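Local atomic coordinates of protein VIRB8 (Agrobacterium tumefaciens, PDB entry 2CC3), a protein that forms, through the periplasmic domain described here, part of a type IV secretion system whose VirB proteins are suggested to direct T-DNA transfer to plant cells. Residues Gln86-Arg92 and Ser104-Val110; Ala33-Ser38 and Tyr49-Asn54; Glu23-Asp28 and Leu65-Leu71. All blocks are in the same frame, centred on the assembly; numbering follows the deposited sequence.

Contact 1: Gln86-Arg92 and Ser104-Val110; sequences QQIRYKR and STWTATV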
loop_
_atom_site.group_PDB
_atom_site.type_symbol
_atom_site.label_atom_id
_atom_site.label_comp_id
_atom_site.label_asym_id
_atom_site.label_seq_id
_atom_site.Cartn_x
_atom_site.Cartn_y
_atom_site.Cartn_z
ATOM N N GLN A 86 -20.303 2.080 0.686
ATOM C CA GLN A 86 -19.614 3.150 1.325
ATOM C C GLN A 86 -19.390 4.199 0.240
ATOM O O GLN A 86 -19.149 3.841 -0.935
ATOM C CB GLN A 86 -18.289 2.673 1.951
ATOM C CG GLN A 86 -17.812 3.560 3.116
ATOM C CD GLN A 86 -16.566 3.016 3.866
ATOM O OE1 GLN A 86 -15.433 3.107 3.365
ATOM N NE2 GLN A 86 -16.781 2.495 5.088
ATOM N N GLN A 87 -19.538 5.474 0.614
ATOM C CA GLN A 87 -19.105 6.543 -0.257
ATOM C C GLN A 87 -17.848 7.153 0.318
ATOM O O GLN A 87 -17.738 7.354 1.532
ATOM C CB GLN A 87 -20.206 7.601 -0.453
ATOM C CG GLN A 87 -21.291 7.126 -1.383
ATOM C CD GLN A 87 -22.334 8.171 -1.694
ATOM O OE1 GLN A 87 -23.166 8.515 -0.853
ATOM N NE2 GLN A 87 -22.316 8.662 -2.917
ATOM N N ILE A 88 -16.903 7.442 -0.572
ATOM C CA ILE A 88 -15.597 7.983 -0.201
ATOM C C ILE A 88 -15.289 9.239 -0.979
ATOM O O ILE A 88 -15.118 9.182 -2.208
ATOM C CB ILE A 88 -14.471 6.950 -0.459
ATOM C CG1 ILE A 88 -14.704 5.696 0.375
ATOM C CG2 ILE A 88 -13.105 7.569 -0.162
ATOM C CD1 ILE A 88 -13.741 4.600 0.097
ATOM N N ARG A 89 -15.189 10.360 -0.262
ATOM C CA ARG A 89 -14.833 11.632 -0.851
ATOM C C ARG A 89 -13.314 11.770 -0.817
ATOM O O ARG A 89 -12.707 11.482 0.208
ATOM C CB ARG A 89 -15.471 12.776 -0.065
ATOM C CG ARG A 89 -15.583 14.077 -0.838
ATOM C CD ARG A 89 -17.025 14.401 -1.253
ATOM N NE ARG A 89 -17.077 15.322 -2.400
ATOM C CZ ARG A 89 -16.846 16.629 -2.345
ATOM N NH1 ARG A 89 -16.509 17.234 -1.219
ATOM N NH2 ARG A 89 -16.920 17.347 -3.442
ATOM N N TYR A 90 -12.703 12.196 -1.930
ATOM C CA TYR A 90 -11.262 12.326 -1.999
ATOM C C TYR A 90 -10.918 13.434 -2.940
ATOM O O TYR A 90 -11.685 13.735 -3.829
ATOM C CB TYR A 90 -10.567 10.999 -2.440
ATOM C CG TYR A 90 -10.974 10.477 -3.801
ATOM C CD1 TYR A 90 -10.216 10.740 -4.921
ATOM C CD2 TYR A 90 -12.135 9.721 -3.954
ATOM C CE1 TYR A 90 -10.601 10.288 -6.164
ATOM C CE2 TYR A 90 -12.523 9.259 -5.173
ATOM C CZ TYR A 90 -11.763 9.551 -6.290
ATOM O OH TYR A 90 -12.163 9.073 -7.525
ATOM N N LYS A 91 -9.762 14.038 -2.714
ATOM C CA LYS A 91 -9.184 15.034 -3.590
ATOM C C LYS A 91 -8.170 14.382 -4.482
ATOM O O LYS A 91 -7.339 13.580 -4.015
ATOM C CB LYS A 91 -8.490 16.105 -2.744
ATOM C CG LYS A 91 -7.771 17.192 -3.546
ATOM C CD LYS A 91 -7.414 18.348 -2.614
ATOM C CE LYS A 91 -6.363 19.300 -3.211
ATOM N NZ LYS A 91 -5.008 19.185 -2.575
ATOM N N ARG A 92 -8.208 14.751 -5.764
ATOM C CA ARG A 92 -7.333 14.168 -6.767
ATOM C C ARG A 92 -6.475 15.248 -7.425
ATOM O O ARG A 92 -6.990 16.227 -7.943
ATOM C CB ARG A 92 -8.163 13.432 -7.807
ATOM C CG ARG A 92 -7.484 12.231 -8.453
ATOM C CD ARG A 92 -7.191 12.543 -9.886
ATOM N NE ARG A 92 -7.724 11.537 -10.789
ATOM C CZ ARG A 92 -8.278 11.795 -11.976
ATOM N NH1 ARG A 92 -8.416 13.049 -12.414
ATOM N NH2 ARG A 92 -8.716 10.788 -12.722
ATOM N N SER A 104 -8.929 18.425 -8.016
ATOM C CA SER A 104 -10.385 18.273 -8.107
ATOM C C SER A 104 -10.844 17.269 -7.052
ATOM O O SER A 104 -10.061 16.408 -6.649
ATOM C CB SER A 104 -10.790 17.774 -9.486
ATOM O OG SER A 104 -10.099 16.567 -9.782
ATOM N N THR A 105 -12.113 17.372 -6.633
ATOM C CA THR A 105 -12.701 16.504 -5.601
ATOM C C THR A 105 -13.759 15.552 -6.180
ATOM O O THR A 105 -14.466 15.893 -7.109
ATOM C CB THR A 105 -13.239 17.338 -4.403
ATOM O OG1 THR A 105 -12.187 18.182 -3.899
ATOM C CG2 THR A 105 -13.688 16.445 -3.270
ATOM N N TRP A 106 -13.855 14.353 -5.602
ATOM C CA TRP A 106 -14.602 13.226 -6.169
ATOM C C TRP A 106 -15.346 12.481 -5.072
ATOM O O TRP A 106 -14.994 12.556 -3.911
ATOM C CB TRP A 106 -13.636 12.224 -6.856
ATOM C CG TRP A 106 -12.844 12.689 -8.103
ATOM C CD1 TRP A 106 -11.806 13.570 -8.140
ATOM C CD2 TRP A 106 -12.998 12.207 -9.448
ATOM N NE1 TRP A 106 -11.318 13.695 -9.427
ATOM C CE2 TRP A 106 -12.038 12.873 -10.250
ATOM C CE3 TRP A 106 -13.888 11.302 -10.064
ATOM C CZ2 TRP A 106 -11.926 12.657 -11.634
ATOM C CZ3 TRP A 106 -13.773 11.069 -11.450
ATOM C CH2 TRP A 106 -12.788 11.735 -12.216
ATOM N N THR A 107 -16.380 11.739 -5.440
ATOM C CA THR A 107 -17.021 10.852 -4.497
ATOM C C THR A 107 -16.995 9.456 -5.145
ATOM O O THR A 107 -17.598 9.266 -6.207
ATOM C CB THR A 107 -18.476 11.278 -4.219
ATOM O OG1 THR A 107 -18.510 12.645 -3.792
ATOM C CG2 THR A 107 -19.126 10.399 -3.152
ATOM N N ALA A 108 -16.293 8.491 -4.550
ATOM C CA ALA A 108 -16.445 7.115 -5.034
ATOM C C ALA A 108 -17.608 6.461 -4.306
ATOM O O ALA A 108 -17.766 6.640 -3.086
ATOM C CB ALA A 108 -15.108 6.272 -4.871
ATOM N N THR A 109 -18.446 5.736 -5.047
ATOM C CA THR A 109 -19.473 4.886 -4.436
ATOM C C THR A 109 -19.042 3.422 -4.546
ATOM O O THR A 109 -18.852 2.912 -5.651
ATOM C CB THR A 109 -20.910 5.152 -5.029
ATOM O OG1 THR A 109 -21.204 6.551 -4.921
ATOM C CG2 THR A 109 -21.967 4.386 -4.250
ATOM N N VAL A 110 -18.880 2.759 -3.395
ATOM C CA VAL A 110 -18.256 1.418 -3.365
ATOM C C VAL A 110 -19.138 0.412 -2.644
ATOM O O VAL A 110 -19.367 0.534 -1.445
ATOM C CB VAL A 110 -16.835 1.418 -2.723
ATOM C CG1 VAL A 110 -16.180 0.022 -2.819
ATOM C CG2 VAL A 110 -15.922 2.469 -3.392
HETATM O O HOH W 1 -7.157 16.039 -10.834
#
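Eight backbone hydrogen bonds join strands 86-92 and 104-110 in antiparallel register. The hydrogen-bonded pairs are Q86 with V110, I88 with A108, Y90 with W106 and R92 with S104, each bonded in both directions; the shortest bond is R92 N to S104 O (2.6 Å). At the non-hydrogen-bonded pairs between them the CA atoms come closer, 4.3 Å for R89 with T107, and CA-H...O contacts such as Q87 CA to A108 O (3.1 Å) add to the backbone contact. On the face bearing Q87, R89, T105, T107 and T109, Q87 NE2 donates to T109 OG1 (3.1 Å), while R89 NE makes a weak bond to T107 OG1 (3.3 Å) and its NH2 a salt bridge to D140. The other face is more apolar. There W106 CB lies over the Y90 ring, 3.6 Å from its centroid, a CH-pi contact; the Y90 ring and the five-membered ring of W106 are nearly parallel (9°) but slid apart, so they barely overlap. The Y90 hydroxyl hydrogen-bonds to T137 of strand 130-139, reaching past strand 104-110. W106 NE1 donates to S104 OG (3.1 Å), and W106 CZ2 lies over one face of the R92 guanidinium. I88, Y90 and V110 pack on helix 6-23, making this the central hairpin of the curved antiparallel sheet wrapped against a long helix in the NTF2-like fold of VirB8.

Contact 2: Ala33-Ser38 and Tyr49-Asn54; sequences AYDLVS and YQQFFN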
loop_
_atom_site.group_PDB
_atom_site.type_symbol
_atom_site.label_atom_id
_atom_site.label_comp_id
_atom_site.label_asym_id
_atom_site.label_seq_id
_atom_site.Cartn_x
_atom_site.Cartn_y
_atom_site.Cartn_z
ATOM N N ALA A 33 -0.164 -1.513 -8.565
ATOM C CA ALA A 33 -1.532 -1.074 -8.262
ATOM C C ALA A 33 -2.587 -1.864 -9.074
ATOM O O ALA A 33 -3.571 -2.330 -8.518
ATOM C CB ALA A 33 -1.665 0.418 -8.438
ATOM N N TYR A 34 -2.327 -2.060 -10.359
ATOM C CA TYR A 34 -3.210 -2.808 -11.272
ATOM C C TYR A 34 -3.541 -4.221 -10.782
ATOM O O TYR A 34 -4.683 -4.666 -10.886
ATOM C CB TYR A 34 -2.580 -2.841 -12.678
ATOM C CG TYR A 34 -3.342 -3.658 -13.702
ATOM C CD1 TYR A 34 -4.273 -3.050 -14.544
ATOM C CD2 TYR A 34 -3.139 -5.028 -13.826
ATOM C CE1 TYR A 34 -4.975 -3.766 -15.485
ATOM C CE2 TYR A 34 -3.848 -5.762 -14.755
ATOM C CZ TYR A 34 -4.762 -5.119 -15.591
ATOM O OH TYR A 34 -5.467 -5.819 -16.543
ATOM N N ASP A 35 -2.546 -4.932 -10.252
ATOM C CA ASP A 35 -2.780 -6.287 -9.758
ATOM C C ASP A 35 -3.596 -6.344 -8.456
ATOM O O ASP A 35 -4.492 -7.188 -8.312
ATOM C CB ASP A 35 -1.460 -7.050 -9.571
ATOM C CG ASP A 35 -0.631 -7.123 -10.836
ATOM O OD1 ASP A 35 -1.190 -7.389 -11.934
ATOM O OD2 ASP A 35 0.602 -6.918 -10.725
ATOM N N LEU A 36 -3.248 -5.497 -7.482
ATOM C CA LEU A 36 -4.053 -5.374 -6.263
ATOM C C LEU A 36 -5.500 -4.918 -6.576
ATOM O O LEU A 36 -6.435 -5.511 -6.108
ATOM C CB LEU A 36 -3.381 -4.449 -5.218
ATOM C CG LEU A 36 -2.437 -4.960 -4.099
ATOM C CD1 LEU A 36 -2.406 -3.986 -2.924
ATOM C CD2 LEU A 36 -2.810 -6.352 -3.575
ATOM N N VAL A 37 -5.669 -3.878 -7.390
ATOM C CA VAL A 37 -7.007 -3.428 -7.770
ATOM C C VAL A 37 -7.806 -4.570 -8.406
ATOM O O VAL A 37 -8.931 -4.827 -7.997
ATOM C CB VAL A 37 -6.986 -2.196 -8.732
ATOM C CG1 VAL A 37 -8.367 -1.981 -9.314
ATOM C CG2 VAL A 37 -6.518 -0.934 -7.975
ATOM N N SER A 38 -7.202 -5.261 -9.381
ATOM C CA SER A 38 -7.857 -6.407 -10.091
ATOM C C SER A 38 -8.277 -7.551 -9.169
ATOM O O SER A 38 -9.340 -8.136 -9.337
ATOM C CB SER A 38 -6.922 -6.974 -11.180
ATOM O OG SER A 38 -6.483 -5.959 -12.084
ATOM N N TYR A 49 -12.388 -1.733 -14.809
ATOM C CA TYR A 49 -11.114 -1.114 -14.460
ATOM C C TYR A 49 -10.025 -1.412 -15.490
ATOM O O TYR A 49 -9.284 -0.500 -15.918
ATOM C CB TYR A 49 -10.654 -1.566 -13.060
ATOM C CG TYR A 49 -9.190 -1.246 -12.757
ATOM C CD1 TYR A 49 -8.771 0.085 -12.559
ATOM C CD2 TYR A 49 -8.231 -2.279 -12.661
ATOM C CE1 TYR A 49 -7.434 0.401 -12.287
ATOM C CE2 TYR A 49 -6.877 -1.984 -12.380
ATOM C CZ TYR A 49 -6.496 -0.640 -12.195
ATOM O OH TYR A 49 -5.191 -0.326 -11.921
ATOM N N GLN A 50 -9.929 -2.690 -15.879
ATOM C CA GLN A 50 -8.904 -3.141 -16.812
ATOM C C GLN A 50 -9.024 -2.546 -18.210
ATOM O O GLN A 50 -8.000 -2.215 -18.830
ATOM C CB GLN A 50 -8.855 -4.673 -16.860
ATOM C CG GLN A 50 -8.294 -5.281 -15.572
ATOM C CD GLN A 50 -8.133 -6.796 -15.600
ATOM O OE1 GLN A 50 -8.801 -7.494 -16.352
ATOM N NE2 GLN A 50 -7.254 -7.311 -14.735
ATOM N N GLN A 51 -10.261 -2.387 -18.690
ATOM C CA GLN A 51 -10.520 -1.812 -20.007
ATOM C C GLN A 51 -10.195 -0.318 -20.037
ATOM O O GLN A 51 -9.787 0.220 -21.065
ATOM C CB GLN A 51 -11.977 -2.056 -20.419
ATOM C CG GLN A 51 -12.158 -2.348 -21.914
ATOM C CD GLN A 51 -12.014 -1.103 -22.775
ATOM O OE1 GLN A 51 -12.403 0.002 -22.366
ATOM N NE2 GLN A 51 -11.451 -1.272 -23.970
ATOM N N PHE A 52 -10.384 0.341 -18.900
ATOM C CA PHE A 52 -10.010 1.734 -18.763
ATOM C C PHE A 52 -8.480 1.907 -18.676
ATOM O O PHE A 52 -7.873 2.669 -19.439
ATOM C CB PHE A 52 -10.702 2.384 -17.554
ATOM C CG PHE A 52 -10.084 3.682 -17.169
ATOM C CD1 PHE A 52 -10.191 4.782 -18.013
ATOM C CD2 PHE A 52 -9.310 3.788 -16.017
ATOM C CE1 PHE A 52 -9.579 5.962 -17.702
ATOM C CE2 PHE A 52 -8.690 4.993 -15.694
ATOM C CZ PHE A 52 -8.830 6.074 -16.532
ATOM N N PHE A 53 -7.868 1.169 -17.765
ATOM C CA PHE A 53 -6.436 1.258 -17.529
ATOM C C PHE A 53 -5.540 0.770 -18.674
ATOM O O PHE A 53 -4.501 1.397 -18.951
ATOM C CB PHE A 53 -6.068 0.497 -16.255
ATOM C CG PHE A 53 -4.820 0.990 -15.615
ATOM C CD1 PHE A 53 -4.815 2.193 -14.919
ATOM C CD2 PHE A 53 -3.647 0.266 -15.715
ATOM C CE1 PHE A 53 -3.670 2.654 -14.338
ATOM C CE2 PHE A 53 -2.487 0.723 -15.130
ATOM C CZ PHE A 53 -2.492 1.918 -14.446
ATOM N N ASN A 54 -5.909 -0.346 -19.314
ATOM C CA ASN A 54 -5.014 -0.947 -20.317
ATOM C C ASN A 54 -4.920 -0.178 -21.639
ATOM O O ASN A 54 -5.848 0.547 -22.011
ATOM C CB ASN A 54 -5.361 -2.427 -20.554
ATOM C CG ASN A 54 -4.934 -3.309 -19.395
ATOM O OD1 ASN A 54 -3.884 -3.090 -18.786
ATOM N ND2 ASN A 54 -5.743 -4.302 -19.084
#
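Y34, Y49 and F53 form an aromatic cluster between the antiparallel helical segments 33-38 and 49-53, whose axes come no closer than 11.2 Å, so that large side chains span the gap. V37 CG1 sits squarely over one face of Y49, 3.4 Å from the ring centroid and 13° off its normal, a close CH-pi contact. Y34 reaches from its helix to the other, its CD1 lying 3.5 Å from Y49 CE2 and 3.6 Å from F53 CD2; both ring pairs meet obliquely, with planes at 36°. Y49 OH ends 3.2 Å from Y34 CA, against the opposing helix backbone. Toward the polar edge, N54 ND2, just past the end of its helix, donates to Y34 OH (3.0 Å). Q50 NE2 donates to S38 OG (3.1 Å), and S38 OG in turn donates to Y34 O (2.5 Å), a relay from the Q50 side chain to the backbone of helix 30-39. The pair is a helical hairpin packed beside helix 6-23, with V37 touching L21 and Y49 touching R22. Beyond F53 lie P61 of helix 61-64 and Y25 of the loop that leads into helix 30-39.

Contact 3: Glu23-Asp28 and Leu65-Leu71; sequences ESYDAD and LGKHGRL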
loop_
_atom_site.group_PDB
_atom_site.type_symbol
_atom_site.label_atom_id
_atom_site.label_comp_id
_atom_site.label_asym_id
_atom_site.label_seq_id
_atom_site.Cartn_x
_atom_site.Cartn_y
_atom_site.Cartn_z
ATOM N N GLU A 23 -7.338 5.069 -8.259
ATOM C CA GLU A 23 -7.508 6.424 -8.760
ATOM C C GLU A 23 -6.183 7.203 -8.849
ATOM O O GLU A 23 -6.118 8.258 -9.493
ATOM C CB GLU A 23 -8.560 7.185 -7.911
ATOM C CG GLU A 23 -9.949 6.502 -7.810
ATOM C CD GLU A 23 -10.627 6.273 -9.175
ATOM O OE1 GLU A 23 -10.259 6.985 -10.142
ATOM O OE2 GLU A 23 -11.522 5.392 -9.277
ATOM N N SER A 24 -5.156 6.685 -8.166
ATOM C CA SER A 24 -3.781 7.173 -8.254
ATOM C C SER A 24 -3.149 6.709 -9.551
ATOM O O SER A 24 -3.636 5.755 -10.162
ATOM C CB SER A 24 -2.953 6.601 -7.105
ATOM O OG SER A 24 -2.847 7.537 -6.075
ATOM N N TYR A 25 -2.066 7.363 -9.968
ATOM C CA TYR A 25 -1.248 6.857 -11.088
ATOM C C TYR A 25 0.219 7.236 -10.972
ATOM O O TYR A 25 0.574 8.401 -10.788
ATOM C CB TYR A 25 -1.734 7.316 -12.479
ATOM C CG TYR A 25 -0.796 6.834 -13.589
ATOM C CD1 TYR A 25 -0.813 5.496 -13.991
ATOM C CD2 TYR A 25 0.131 7.685 -14.192
ATOM C CE1 TYR A 25 0.036 5.019 -14.966
ATOM C CE2 TYR A 25 0.987 7.212 -15.183
ATOM C CZ TYR A 25 0.929 5.869 -15.555
ATOM O OH TYR A 25 1.733 5.335 -16.537
ATOM N N ASP A 26 1.073 6.242 -11.134
ATOM C CA ASP A 26 2.514 6.468 -11.164
ATOM C C ASP A 26 3.069 5.348 -12.028
ATOM O O ASP A 26 2.846 4.179 -11.729
ATOM C CB ASP A 26 3.057 6.395 -9.727
ATOM C CG ASP A 26 4.524 6.763 -9.625
ATOM O OD1 ASP A 26 4.851 7.957 -9.672
ATOM O OD2 ASP A 26 5.367 5.852 -9.466
ATOM N N ALA A 27 3.764 5.680 -13.110
ATOM C CA ALA A 27 4.297 4.623 -13.994
ATOM C C ALA A 27 5.082 3.523 -13.237
ATOM O O ALA A 27 5.028 2.343 -13.603
ATOM C CB ALA A 27 5.148 5.242 -15.103
ATOM N N ASP A 28 5.790 3.910 -12.173
ATOM C CA ASP A 28 6.528 2.943 -11.348
ATOM C C ASP A 28 5.632 1.986 -10.573
ATOM O O ASP A 28 6.015 0.848 -10.349
ATOM C CB ASP A 28 7.476 3.649 -10.372
ATOM C CG ASP A 28 8.558 4.438 -11.086
ATOM O OD1 ASP A 28 8.770 4.199 -12.302
ATOM O OD2 ASP A 28 9.195 5.303 -10.437
ATOM N N LEU A 65 -0.451 10.283 -19.328
ATOM C CA LEU A 65 0.581 10.763 -18.431
ATOM C C LEU A 65 1.902 10.020 -18.579
ATOM O O LEU A 65 2.960 10.649 -18.545
ATOM C CB LEU A 65 0.088 10.761 -16.979
ATOM C CG LEU A 65 -1.176 11.586 -16.702
ATOM C CD1 LEU A 65 -1.756 11.291 -15.344
ATOM C CD2 LEU A 65 -0.917 13.095 -16.892
ATOM N N GLY A 66 1.836 8.705 -18.773
ATOM C CA GLY A 66 3.023 7.872 -18.918
ATOM C C GLY A 66 4.012 8.089 -17.797
ATOM O O GLY A 66 3.684 7.992 -16.607
ATOM N N LYS A 67 5.224 8.437 -18.184
ATOM C CA LYS A 67 6.311 8.575 -17.251
ATOM C C LYS A 67 6.433 10.019 -16.799
ATOM O O LYS A 67 7.194 10.308 -15.890
ATOM C CB LYS A 67 7.603 8.078 -17.918
ATOM C CG LYS A 67 7.348 6.929 -18.935
ATOM C CD LYS A 67 8.364 5.764 -18.874
ATOM C CE LYS A 67 8.324 5.011 -17.538
ATOM N NZ LYS A 67 9.059 5.749 -16.458
ATOM N N HIS A 68 5.656 10.913 -17.418
ATOM C CA HIS A 68 5.791 12.379 -17.247
ATOM C C HIS A 68 4.743 13.053 -16.359
ATOM O O HIS A 68 4.705 14.293 -16.260
ATOM C CB HIS A 68 5.734 13.067 -18.606
ATOM C CG HIS A 68 7.016 13.010 -19.365
ATOM N ND1 HIS A 68 7.624 14.133 -19.872
ATOM C CD2 HIS A 68 7.807 11.963 -19.702
ATOM C CE1 HIS A 68 8.734 13.783 -20.494
ATOM N NE2 HIS A 68 8.867 12.471 -20.409
ATOM N N GLY A 69 3.878 12.255 -15.752
ATOM C CA GLY A 69 2.830 12.786 -14.914
ATOM C C GLY A 69 2.373 11.754 -13.911
ATOM O O GLY A 69 2.658 10.563 -14.044
ATOM N N ARG A 70 1.659 12.228 -12.906
ATOM C CA ARG A 70 1.154 11.394 -11.825
ATOM C C ARG A 70 -0.182 11.947 -11.362
ATOM O O ARG A 70 -0.439 13.139 -11.521
ATOM C CB ARG A 70 2.112 11.432 -10.633
ATOM C CG ARG A 70 3.250 10.443 -10.685
ATOM C CD ARG A 70 4.492 11.003 -9.980
ATOM N NE ARG A 70 4.414 10.938 -8.518
ATOM C CZ ARG A 70 5.478 10.807 -7.719
ATOM N NH1 ARG A 70 6.698 10.723 -8.245
ATOM N NH2 ARG A 70 5.327 10.766 -6.396
ATOM N N LEU A 71 -0.988 11.068 -10.768
ATOM C CA LEU A 71 -2.215 11.420 -10.082
ATOM C C LEU A 71 -2.074 10.988 -8.635
ATOM O O LEU A 71 -1.732 9.841 -8.364
ATOM C CB LEU A 71 -3.430 10.729 -10.737
ATOM C CG LEU A 71 -3.893 11.126 -12.150
ATOM C CD1 LEU A 71 -4.767 10.050 -12.818
ATOM C CD2 LEU A 71 -4.607 12.473 -12.197
#
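Backbone hydrogen bonds set the register: Y25 N donates to L71 O (3.0 Å) and L71 N to Y25 O (3.1 Å), a single antiparallel hydrogen-bonded bridge between the loop 23-28 and the start of strand 69-82. CA-H...O contacts accompany it, R70 CA lying 3.2 Å from Y25 O and S24 CA 3.4 Å from L71 O; S24 OG adds a weak bond to the same L71 O (3.4 Å). Farther along, Y25 OH donates a weak hydrogen bond to G66 O (3.3 Å), which lies near the plane of the ring, at its edge. G66, with positive phi, is the second residue of a type II' turn from L65 to H68, closed by H68 N to L65 O (2.9 Å).

Apolar contact is modest. Y25 carries most of it, with CE2 4.1 Å from L65 CB and CB 4.1 Å from L71 CD1, while A27 CB meets K67 CE at 4.0 Å. Charge is more conspicuous: D26 OD1 forms a salt bridge with R70 NE (3.2 Å), but the carboxylate oxygen lies over the guanidinium face and no N-H points at it. R70 NH1 reaches across the homodimer to a salt bridge with D28 of the second subunit, where D26 and D28 of the two chains bring like charges close.

The loop thus passes from the end of helix 6-23 along the outer edge of strand 69-82 before helix 30-39 begins. Y25 packs on P61 and Q62 of helix 61-64, L71 lies beside R92 on the adjacent strand 85-96, and E23 bonds to Y135 of strand 130-139.

Overall arrangement
Contact 3 closes a loop of chain within which contact 2 is nested: the helical hairpin is folded between leaving helix 6-23 and entering the sheet. The centres of contacts 2 and 3 are about 13 Å apart, and they touch where F53 CZ meets Y25 CD1 at 4.0 Å. Contact 1 follows later in sequence, its centre about 19 Å from that of contact 3, yet the two share one sheet and touch through R92 CD and L71 CD2 (3.5 Å) and through Y90 OH and E23 CG (3.4 Å). Contacts 1 and 2 lie on opposite sides of the chain's centre, nearest atoms about 6 Å apart. Of the three, only contact 3 reaches the second subunit.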